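Local coordinates for Lmo0812 protein (Listeria monocytogenes serovar 1/2a, PDB 4YF1), which probably acts as a pyrophosphohydrolase of the HD-domain family, perhaps removing the 3'-diphosphate of guanosine-3',5'-bis(diphosphate), at the interface of chains A and B. Numbering follows the deposited sequence. Chains: chain A/B, Lmo0812 protein.

Contact 1: the interface of chains A and B. Residues chain A 34, 36-37, 57, 60-61; chain B 75-76.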
loop_
_atom_site.group_PDB
_atom_site.type_symbol
_atom_site.label_atom_id
_atom_site.label_comp_id
_atom_site.label_asym_id
_atom_site.label_seq_id
_atom_site.Cartn_x
_atom_site.Cartn_y
_atom_site.Cartn_z
ATOM N N SER A 34 -5.924 9.862 -4.487
ATOM C CA SER A 34 -6.086 8.993 -3.351
ATOM C C SER A 34 -5.006 9.394 -2.359
ATOM O O SER A 34 -3.839 9.435 -2.714
ATOM C CB SER A 34 -5.875 7.551 -3.799
ATOM O OG SER A 34 -5.740 6.683 -2.707
ATOM N N PRO A 36 -3.733 7.772 0.350
ATOM C CA PRO A 36 -2.679 6.760 0.594
ATOM C C PRO A 36 -1.673 6.622 -0.549
ATOM O O PRO A 36 -0.486 6.484 -0.277
ATOM C CB PRO A 36 -3.466 5.462 0.753
ATOM C CG PRO A 36 -4.824 5.885 1.195
ATOM C CD PRO A 36 -5.083 7.176 0.469
ATOM N N LEU A 37 -2.134 6.627 -1.803
ATOM C CA LEU A 37 -1.238 6.521 -2.939
ATOM C C LEU A 37 -0.320 7.739 -3.038
ATOM O O LEU A 37 0.850 7.607 -3.337
ATOM C CB LEU A 37 -2.031 6.294 -4.229
ATOM C CG LEU A 37 -2.576 4.871 -4.430
ATOM C CD1 LEU A 37 -1.431 3.937 -4.728
ATOM C CD2 LEU A 37 -3.355 4.331 -3.253
ATOM N N LEU A 57 0.919 4.038 3.224
ATOM C CA LEU A 57 -0.231 3.591 2.466
ATOM C C LEU A 57 -1.387 3.080 3.377
ATOM O O LEU A 57 -2.572 3.348 3.110
ATOM C CB LEU A 57 0.223 2.452 1.545
ATOM C CG LEU A 57 -0.698 2.014 0.436
ATOM C CD1 LEU A 57 -0.651 3.008 -0.714
ATOM C CD2 LEU A 57 -0.282 0.629 -0.054
ATOM N N ASP A 60 -4.628 5.343 6.459
ATOM C CA ASP A 60 -6.099 5.569 6.316
ATOM C C ASP A 60 -6.926 4.295 6.467
ATOM O O ASP A 60 -8.077 4.359 6.897
ATOM C CB ASP A 60 -6.459 6.156 4.944
ATOM C CG ASP A 60 -6.048 7.604 4.775
ATOM O OD1 ASP A 60 -5.408 8.206 5.673
ATOM O OD2 ASP A 60 -6.398 8.145 3.706
ATOM N N ALA A 61 -6.347 3.152 6.090
ATOM C CA ALA A 61 -7.047 1.867 6.194
ATOM C C ALA A 61 -7.366 1.547 7.650
ATOM O O ALA A 61 -8.466 1.073 7.966
ATOM C CB ALA A 61 -6.219 0.754 5.582
ATOM N N THR B 75 -11.025 4.104 0.368
ATOM C CA THR B 75 -9.717 4.330 0.953
ATOM C C THR B 75 -8.620 4.522 -0.110
ATOM O O THR B 75 -7.875 5.480 -0.052
ATOM C CB THR B 75 -9.315 3.166 1.883
ATOM O OG1 THR B 75 -10.330 2.967 2.869
ATOM C CG2 THR B 75 -8.005 3.475 2.601
ATOM N N PHE B 76 -8.568 3.620 -1.079
ATOM C CA PHE B 76 -7.516 3.607 -2.068
ATOM C C PHE B 76 -7.833 4.130 -3.470
ATOM O O PHE B 76 -6.908 4.277 -4.287
ATOM C CB PHE B 76 -6.978 2.181 -2.170
ATOM C CG PHE B 76 -6.439 1.676 -0.887
ATOM C CD1 PHE B 76 -5.211 2.135 -0.416
ATOM C CD2 PHE B 76 -7.142 0.757 -0.135
ATOM C CE1 PHE B 76 -4.707 1.672 0.788
ATOM C CE2 PHE B 76 -6.626 0.275 1.072
ATOM C CZ PHE B 76 -5.408 0.736 1.532
HETATM O O HOH W 1 -8.390 7.449 1.929
#

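Contact 2: the interface of chains A and B. Residues chain A 67, 75-76; chain B 36, 60-61, 64-65.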
loop_
_atom_site.group_PDB
_atom_site.type_symbol
_atom_site.label_atom_id
_atom_site.label_comp_id
_atom_site.label_asym_id
_atom_site.label_seq_id
_atom_site.Cartn_x
_atom_site.Cartn_y
_atom_site.Cartn_z
HETATM N N MSE A 67 -10.397 -2.305 9.626
HETATM C CA MSE A 67 -9.102 -2.998 9.675
HETATM C C MSE A 67 -8.408 -2.549 10.945
HETATM O O MSE A 67 -8.480 -1.369 11.325
HETATM C CB MSE A 67 -8.261 -2.694 8.432
HETATM C CG MSE A 67 -6.964 -3.493 8.396
HETATM SE SE MSE A 67 -6.007 -3.183 6.689
HETATM C CE MSE A 67 -5.304 -5.017 6.520
ATOM N N THR A 75 -0.981 -9.957 8.230
ATOM C CA THR A 75 -0.719 -9.917 6.777
ATOM C C THR A 75 0.631 -9.321 6.356
ATOM O O THR A 75 1.322 -9.899 5.514
ATOM C CB THR A 75 -1.851 -9.169 6.062
ATOM O OG1 THR A 75 -3.086 -9.857 6.313
ATOM C CG2 THR A 75 -1.618 -9.129 4.566
ATOM N N PHE A 76 1.007 -8.193 6.956
ATOM C CA PHE A 76 2.239 -7.463 6.600
ATOM C C PHE A 76 3.415 -7.605 7.564
ATOM O O PHE A 76 4.518 -7.160 7.249
ATOM C CB PHE A 76 1.905 -5.974 6.465
ATOM C CG PHE A 76 0.892 -5.678 5.393
ATOM C CD1 PHE A 76 1.285 -5.555 4.058
ATOM C CD2 PHE A 76 -0.444 -5.511 5.707
ATOM C CE1 PHE A 76 0.358 -5.284 3.066
ATOM C CE2 PHE A 76 -1.380 -5.238 4.717
ATOM C CZ PHE A 76 -0.980 -5.130 3.392
ATOM N N PRO B 36 3.415 -9.788 0.896
ATOM C CA PRO B 36 2.834 -8.671 0.157
ATOM C C PRO B 36 3.885 -7.707 -0.391
ATOM O O PRO B 36 3.771 -7.282 -1.532
ATOM C CB PRO B 36 1.947 -7.991 1.197
ATOM C CG PRO B 36 1.495 -9.106 2.063
ATOM C CD PRO B 36 2.670 -10.048 2.146
ATOM N N ASP B 60 -3.776 -10.238 -0.155
ATOM C CA ASP B 60 -3.924 -11.054 1.067
ATOM C C ASP B 60 -4.770 -10.348 2.122
ATOM O O ASP B 60 -5.712 -10.927 2.659
ATOM C CB ASP B 60 -2.565 -11.414 1.672
ATOM C CG ASP B 60 -1.776 -12.395 0.818
ATOM O OD1 ASP B 60 -2.305 -12.869 -0.208
ATOM O OD2 ASP B 60 -0.620 -12.704 1.185
ATOM N N ALA B 61 -4.430 -9.095 2.407
ATOM C CA ALA B 61 -5.170 -8.313 3.398
ATOM C C ALA B 61 -6.658 -8.296 3.082
ATOM O O ALA B 61 -7.486 -8.519 3.965
ATOM C CB ALA B 61 -4.627 -6.895 3.489
ATOM N N ASP B 64 -8.017 -11.937 3.684
ATOM C CA ASP B 64 -7.927 -12.298 5.111
ATOM C C ASP B 64 -8.889 -11.528 6.018
ATOM O O ASP B 64 -9.232 -12.016 7.083
ATOM C CB ASP B 64 -6.502 -12.095 5.652
ATOM C CG ASP B 64 -5.482 -13.053 5.036
ATOM O OD1 ASP B 64 -5.867 -13.940 4.235
ATOM O OD2 ASP B 64 -4.278 -12.906 5.360
ATOM N N THR B 65 -9.285 -10.320 5.615
ATOM C CA THR B 65 -10.202 -9.485 6.402
ATOM C C THR B 65 -11.556 -9.287 5.728
ATOM O O THR B 65 -12.428 -8.619 6.290
ATOM C CB THR B 65 -9.613 -8.081 6.635
ATOM O OG1 THR B 65 -9.542 -7.359 5.393
ATOM C CG2 THR B 65 -8.229 -8.174 7.262
HETATM O O HOH W 2 0.845 -12.389 4.036
#

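Contact 1: the interface of chains A and B
The ring of B:Phe76 presents one stretch of its rim, from CD1 through CE1 to CZ, to A:Pro36, A:Leu37, A:Leu57 and A:Ala61, while the methyl CG2 of its own neighbour B:Thr75 lies over the centre of one face, 3.8 Å above the plane. A:Pro36 CB stands beside the rim on the same side as that methyl, 3.9 Å from B:Phe76 CD1, and A:Leu57 CG comes to the rim from the opposite side, 4.0 Å from CE1. Both side chains meet the phenylalanine at about a right angle. Close to the ring plane, A:Leu37 brings its branch CD2 to CD1, whereas A:Ala61 CB meets CZ from the side of the B:Thr75 methyl. The backbone carbonyl oxygen of A:Leu57 also faces CE1. B:Phe76 CG is anti to the carbonyl carbon (chi1 -59°), which turns the ring toward helices 35-45 and 50-64 of chain A. B:Thr75 CG2 serves both chains, since beyond the ring it packs on A:Asp60 CB at 3.9 Å and on the backbone N of A:Ala61. Polar links are sparse: A:Ser34 OG gives a weak hydrogen bond of 3.1 Å to B:Phe76 O, and water 1 lies 2.8 Å from both the carboxylate A:Asp60 OD2 and the carbonyl B:Thr75 O. A:Asp60 is the aspartate of the HD motif, which in HD-domain hydrolases typically binds the catalytic metal. The patch therefore fits the end of one subunit's helix 69-76 beside the HD motif of the other, and probably helps hold a two-fold dimer together.

Contact 2: the interface of chains A and B
B:Thr65 OG1 donates a 2.8 Å hydrogen bond to B:Ala61 O, one turn back in the same helix, and B:Ala61 in turn meets chain A through its methyl. The hydroxyl approaches that carbonyl tilted 33° from its plane, with a C=O to donor angle of 143°. B:Ala61 CB touches two neighbouring groups of chain A: the selenomethionine A:Met67, whose bend at chi3 (-144°) brings the terminal CE to 3.6 Å, and the ring atom A:Phe76 CE2 at 3.8 Å. Across CZ from CE2, A:Phe76 CE1 touches B:Pro36 CB at 3.7 Å. A:Thr75 sends its two branches to different parts of chain B. Its CG2, anti to the backbone N, is offset toward the rim on one face of A:Phe76 and contacts B:Pro36 CG, B:Asp60 CB and the backbone of B:Ala61. The other branch, OG1, points toward the C-terminal part of helix 50-65 of chain B, making a weak 3.4 Å hydrogen bond to the carboxylate oxygen B:Asp64 OD2. Water 2 sits 2.9 Å from A:Thr75 O and 3.2 Å from B:Asp60 OD2, tying the backbone carbonyl to the HD-motif aspartate. Thr65 and Met67 also belong to the sodium-binding stretch of each chain. Within the fold, A:Thr75 and A:Phe76 end helix 69-76 and A:Met67 lies in the loop leading into it; they dock on the last turns of helix 50-65 of chain B, beside the first residues of its helix 35-45.

Contact 1 and contact 2 are counterparts about the two-fold axis of the pair, the centres of their C-alpha atoms about 14 Å apart. Residues 36, 60, 61, 75 and 76 take part in both, with the chains exchanged, so each subunit gives the end of its helix 69-76 and receives its partner's. Contact 1 adds Ser34, Leu37 and Leu57; contact 2 adds Met67 and the end of helix 50-65 (Asp64, Thr65). The reciprocal docking places both HD motifs close to the subunit boundary, although the structure alone does not show that the dimer forms in solution.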